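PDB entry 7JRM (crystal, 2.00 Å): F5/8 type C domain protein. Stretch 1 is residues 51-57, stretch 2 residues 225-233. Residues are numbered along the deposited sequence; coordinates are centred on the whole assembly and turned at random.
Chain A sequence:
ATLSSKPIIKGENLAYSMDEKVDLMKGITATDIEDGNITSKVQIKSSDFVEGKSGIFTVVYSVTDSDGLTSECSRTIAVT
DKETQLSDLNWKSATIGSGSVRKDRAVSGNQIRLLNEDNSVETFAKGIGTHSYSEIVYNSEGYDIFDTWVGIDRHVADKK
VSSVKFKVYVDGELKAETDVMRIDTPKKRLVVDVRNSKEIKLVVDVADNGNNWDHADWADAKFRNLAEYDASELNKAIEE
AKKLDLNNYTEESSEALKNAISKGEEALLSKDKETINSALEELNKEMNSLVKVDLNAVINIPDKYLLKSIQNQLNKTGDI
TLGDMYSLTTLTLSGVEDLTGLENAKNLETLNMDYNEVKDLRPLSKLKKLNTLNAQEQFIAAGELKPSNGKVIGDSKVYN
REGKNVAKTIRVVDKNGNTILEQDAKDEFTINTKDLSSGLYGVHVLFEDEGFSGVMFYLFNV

Stretch 1 51-57: EGKSGIF
Stretch 2 (225-233) NLAEYDASE

Two segments distant in sequence can be joined by very few direct bonds when water completes the polar pairing, and the contact between residues 51-57 and 225-233 of this F5/8 type C domain protein, burying 301 Å² in all, illustrates the principle. Its register is set by two close pairs, Ser 54 CA to Leu 226 CA at 5.6 Å and Gly 52 CA to Ser 232 CA at 6.4 Å, so the chains run in opposite directions.

The direct hydrogen bond lies at the first pair. The CA-to-CB bond of Ser 54 (phi/psi -82/134, chi1 t) points toward the partner, and Ala 227 N donates to Ser 54 OG at 2.8 Å, with a nearly straight angle of 166°. Leu 226 and Ala 227 are both extended, at -63/151 and -63/143, and the Ser 54 CB to Ala 227 CB distance is 3.6 Å.

Apolar packing continues beside this bond. Leu 226, in the m,t rotamer, brings CD2 to 3.6 Å from Gly 55 CA and 4.2 Å from Ile 56 CG1 (chi1 m, chi2 t). Gly 55 is almost fully extended at 167/-178; an ideal CB there would be crowded by Phe 57 CZ at 3.3 Å.

Water bridges two further pairs of backbone groups. One molecule accepts from Ser 54 N (3.1 Å) and donates to Tyr 229 O (2.8 Å); another donates to Gly 52 O (3.1 Å) and accepts from Ala 231 N (3.3 Å). Gly 52, at 61/29, adopts a positive phi that favours glycine.

Within the second stretch, Asp 230 (chi1 t, -156°) lies just before the helix that begins at Ser 232, with Ala 231 at the N-cap position: its OD1 accepts from Ser 232 N at 3.1 Å and from Ser 232 OG at 2.9 Å. With chi1 m, Ser 232 also places OG 3.1 Å from Gly 52 O.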

ATOM      1  N   GLU A  51       2.971  16.473 -11.186  1.00 37.70           N
ATOM      2  CA  GLU A  51       2.543  15.082 -11.117  1.00 39.03           C
ATOM      3  C   GLU A  51       1.871  14.792  -9.780  1.00 37.13           C
ATOM      4  O   GLU A  51       2.140  15.444  -8.768  1.00 34.94           O
ATOM      5  CB  GLU A  51       3.732  14.143 -11.312  1.00 42.52           C
ATOM      6  CG  GLU A  51       4.337  14.164 -12.705  1.00 44.34           C
ATOM      7  CD  GLU A  51       3.788  13.073 -13.598  1.00 50.74           C
ATOM      8  OE1 GLU A  51       3.034  12.214 -13.097  1.00 55.81           O
ATOM      9  OE2 GLU A  51       4.117  13.074 -14.802  1.00 57.77           O
ATOM     10  N   GLY A  52       0.988  13.795  -9.786  1.00 33.66           N
ATOM     11  CA  GLY A  52       0.284  13.414  -8.573  1.00 28.18           C
ATOM     12  C   GLY A  52      -0.581  14.507  -7.990  1.00 31.84           C
ATOM     13  O   GLY A  52      -0.782  14.547  -6.771  1.00 28.22           O
ATOM     14  N   LYS A  53      -1.100  15.401  -8.828  1.00 27.62           N
ATOM     15  CA  LYS A  53      -1.904  16.522  -8.362  1.00 27.36           C
ATOM     16  C   LYS A  53      -3.096  16.709  -9.285  1.00 26.63           C
ATOM     17  O   LYS A  53      -2.941  16.725 -10.510  1.00 22.14           O
ATOM     18  CB  LYS A  53      -1.075  17.811  -8.301  1.00 26.97           C
ATOM     19  CG  LYS A  53      -1.877  19.047  -7.932  1.00 32.64           C
ATOM     20  CD  LYS A  53      -1.015  20.297  -7.977  1.00 29.66           C
ATOM     21  CE  LYS A  53      -1.752  21.454  -8.630  1.00 32.68           C
ATOM     22  NZ  LYS A  53      -2.876  21.941  -7.784  1.00 33.11           N
ATOM     23  N   SER A  54      -4.281  16.849  -8.696  1.00 21.90           N
ATOM     24  CA  SER A  54      -5.493  17.083  -9.466  1.00 25.39           C
ATOM     25  C   SER A  54      -5.605  18.559  -9.822  1.00 22.45           C
ATOM     26  O   SER A  54      -5.409  19.429  -8.967  1.00 21.17           O
ATOM     27  CB  SER A  54      -6.722  16.633  -8.678  1.00 18.39           C
ATOM     28  OG  SER A  54      -7.912  16.858  -9.414  1.00 16.09           O
ATOM     29  N   GLY A  55      -5.918  18.840 -11.079  1.00 28.18           N
ATOM     30  CA  GLY A  55      -6.048  20.211 -11.522  1.00 20.36           C
ATOM     31  C   GLY A  55      -6.091  20.287 -13.032  1.00 22.72           C
ATOM     32  O   GLY A  55      -6.058  19.273 -13.735  1.00 20.59           O
ATOM     33  N   ILE A  56      -6.172  21.524 -13.517  1.00 20.60           N
ATOM     34  CA  ILE A  56      -6.181  21.823 -14.945  1.00 19.23           C
ATOM     35  C   ILE A  56      -4.921  22.623 -15.244  1.00 21.63           C
ATOM     36  O   ILE A  56      -4.809  23.789 -14.847  1.00 18.13           O
ATOM     37  CB  ILE A  56      -7.441  22.590 -15.367  1.00 21.52           C
ATOM     38  CG1 ILE A  56      -8.693  21.809 -14.962  1.00 21.52           C
ATOM     39  CG2 ILE A  56      -7.432  22.847 -16.866  1.00 22.53           C
ATOM     40  CD1 ILE A  56      -9.951  22.643 -14.924  1.00 21.55           C
ATOM     41  N   PHE A  57      -3.977  22.000 -15.941  1.00 22.71           N
ATOM     42  CA  PHE A  57      -2.664  22.577 -16.187  1.00 22.81           C
ATOM     43  C   PHE A  57      -2.528  22.996 -17.645  1.00 23.49           C
ATOM     44  O   PHE A  57      -3.107  22.380 -18.542  1.00 20.62           O
ATOM     45  CB  PHE A  57      -1.557  21.580 -15.829  1.00 25.08           C
ATOM     46  CG  PHE A  57      -1.762  20.898 -14.507  1.00 27.90           C
ATOM     47  CD1 PHE A  57      -1.316  21.482 -13.333  1.00 27.39           C
ATOM     48  CD2 PHE A  57      -2.404  19.672 -14.437  1.00 22.68           C
ATOM     49  CE1 PHE A  57      -1.504  20.857 -12.115  1.00 30.16           C
ATOM     50  CE2 PHE A  57      -2.597  19.042 -13.223  1.00 24.57           C
ATOM     51  CZ  PHE A  57      -2.145  19.635 -12.061  1.00 25.49           C
ATOM     52  N   ASN A 225     -14.734  16.094 -12.299  1.00 18.90           N
ATOM     53  CA  ASN A 225     -14.417  17.023 -11.226  1.00 20.56           C
ATOM     54  C   ASN A 225     -13.012  16.773 -10.693  1.00 19.52           C
ATOM     55  O   ASN A 225     -12.526  15.638 -10.678  1.00 18.23           O
ATOM     56  CB  ASN A 225     -15.426  16.907 -10.081  1.00 21.06           C
ATOM     57  CG  ASN A 225     -16.678  17.721 -10.326  1.00 23.17           C
ATOM     58  OD1 ASN A 225     -16.905  18.209 -11.432  1.00 24.22           O
ATOM     59  ND2 ASN A 225     -17.497  17.875  -9.293  1.00 28.64           N
ATOM     60  N   LEU A 226     -12.367  17.851 -10.255  1.00 17.85           N
ATOM     61  CA  LEU A 226     -11.077  17.727  -9.596  1.00 20.25           C
ATOM     62  C   LEU A 226     -11.227  16.940  -8.299  1.00 23.13           C
ATOM     63  O   LEU A 226     -12.281  16.955  -7.655  1.00 15.81           O
ATOM     64  CB  LEU A 226     -10.486  19.109  -9.310  1.00 20.22           C
ATOM     65  CG  LEU A 226     -10.367  20.056 -10.506  1.00 20.95           C
ATOM     66  CD1 LEU A 226      -9.709  21.366 -10.096  1.00 25.09           C
ATOM     67  CD2 LEU A 226      -9.594  19.395 -11.637  1.00 21.51           C
ATOM     68  N   ALA A 227     -10.159  16.243  -7.921  1.00 21.57           N
ATOM     69  CA  ALA A 227     -10.209  15.384  -6.746  1.00 20.11           C
ATOM     70  C   ALA A 227     -10.461  16.202  -5.485  1.00 22.49           C
ATOM     71  O   ALA A 227      -9.968  17.324  -5.339  1.00 21.05           O
ATOM     72  CB  ALA A 227      -8.907  14.596  -6.609  1.00 23.51           C
ATOM     73  N   GLU A 228     -11.245  15.631  -4.574  1.00 22.13           N
ATOM     74  CA  GLU A 228     -11.504  16.233  -3.275  1.00 22.24           C
ATOM     75  C   GLU A 228     -10.443  15.868  -2.246  1.00 23.83           C
ATOM     76  O   GLU A 228     -10.643  16.103  -1.050  1.00 27.13           O
ATOM     77  CB  GLU A 228     -12.888  15.820  -2.769  1.00 23.95           C
ATOM     78  CG  GLU A 228     -14.034  16.544  -3.458  1.00 23.56           C
ATOM     79  CD  GLU A 228     -15.392  16.131  -2.928  1.00 37.77           C
ATOM     80  OE1 GLU A 228     -15.727  14.930  -3.015  1.00 39.17           O
ATOM     81  OE2 GLU A 228     -16.123  17.009  -2.423  1.00 33.28           O
ATOM     82  N   TYR A 229      -9.324  15.298  -2.687  1.00 23.58           N
ATOM     83  CA  TYR A 229      -8.224  14.923  -1.813  1.00 23.91           C
ATOM     84  C   TYR A 229      -6.914  15.289  -2.494  1.00 23.28           C
ATOM     85  O   TYR A 229      -6.868  15.569  -3.695  1.00 24.57           O
ATOM     86  CB  TYR A 229      -8.254  13.425  -1.483  1.00 19.79           C
ATOM     87  CG  TYR A 229      -7.944  12.543  -2.673  1.00 24.10           C
ATOM     88  CD1 TYR A 229      -8.928  12.222  -3.598  1.00 23.17           C
ATOM     89  CD2 TYR A 229      -6.664  12.040  -2.877  1.00 19.72           C
ATOM     90  CE1 TYR A 229      -8.649  11.422  -4.691  1.00 21.72           C
ATOM     91  CE2 TYR A 229      -6.376  11.242  -3.966  1.00 24.73           C
ATOM     92  CZ  TYR A 229      -7.372  10.936  -4.869  1.00 20.46           C
ATOM     93  OH  TYR A 229      -7.091  10.139  -5.954  1.00 23.42           O
ATOM     94  N   ASP A 230      -5.837  15.280  -1.713  1.00 25.49           N
ATOM     95  CA  ASP A 230      -4.493  15.488  -2.238  1.00 23.71           C
ATOM     96  C   ASP A 230      -3.545  14.562  -1.496  1.00 23.05           C
ATOM     97  O   ASP A 230      -3.459  14.618  -0.266  1.00 16.21           O
ATOM     98  CB  ASP A 230      -4.048  16.946  -2.093  1.00 27.31           C
ATOM     99  CG  ASP A 230      -2.968  17.326  -3.090  1.00 30.09           C
ATOM    100  OD1 ASP A 230      -2.211  16.431  -3.519  1.00 28.64           O
ATOM    101  OD2 ASP A 230      -2.875  18.519  -3.446  1.00 33.76           O
ATOM    102  N   ALA A 231      -2.842  13.712  -2.242  1.00 16.27           N
ATOM    103  CA  ALA A 231      -1.924  12.739  -1.671  1.00 20.07           C
ATOM    104  C   ALA A 231      -0.467  13.164  -1.789  1.00 22.41           C
ATOM    105  O   ALA A 231       0.425  12.369  -1.475  1.00 19.20           O
ATOM    106  CB  ALA A 231      -2.126  11.375  -2.336  1.00 17.68           C
ATOM    107  N   SER A 232      -0.206  14.399  -2.223  1.00 20.57           N
ATOM    108  CA  SER A 232       1.171  14.833  -2.443  1.00 21.92           C
ATOM    109  C   SER A 232       1.944  14.929  -1.133  1.00 17.84           C
ATOM    110  O   SER A 232       3.110  14.521  -1.066  1.00 16.83           O
ATOM    111  CB  SER A 232       1.187  16.175  -3.175  1.00 24.43           C
ATOM    112  OG  SER A 232       0.488  16.093  -4.405  1.00 26.77           O
ATOM    113  N   GLU A 233       1.316  15.461  -0.083  1.00 19.98           N
ATOM    114  CA  GLU A 233       2.007  15.596   1.195  1.00 20.01           C
ATOM    115  C   GLU A 233       2.251  14.237   1.840  1.00 19.03           C
ATOM    116  O   GLU A 233       3.328  13.996   2.399  1.00 16.09           O
ATOM    117  CB  GLU A 233       1.210  16.502   2.134  1.00 20.80           C
ATOM    118  CG  GLU A 233       1.254  17.973   1.756  1.00 22.65           C
ATOM    119  CD  GLU A 233       2.646  18.563   1.871  1.00 28.29           C
ATOM    120  OE1 GLU A 233       3.154  18.678   3.007  1.00 29.86           O
ATOM    121  OE2 GLU A 233       3.235  18.909   0.825  1.00 24.36           O
TER
HETATM  122  O   HOH W   1      -3.475  13.944  -5.429  1.00 27.94           O
HETATM  123  O   HOH W   2      -5.032  16.172  -5.770  1.00 31.49           O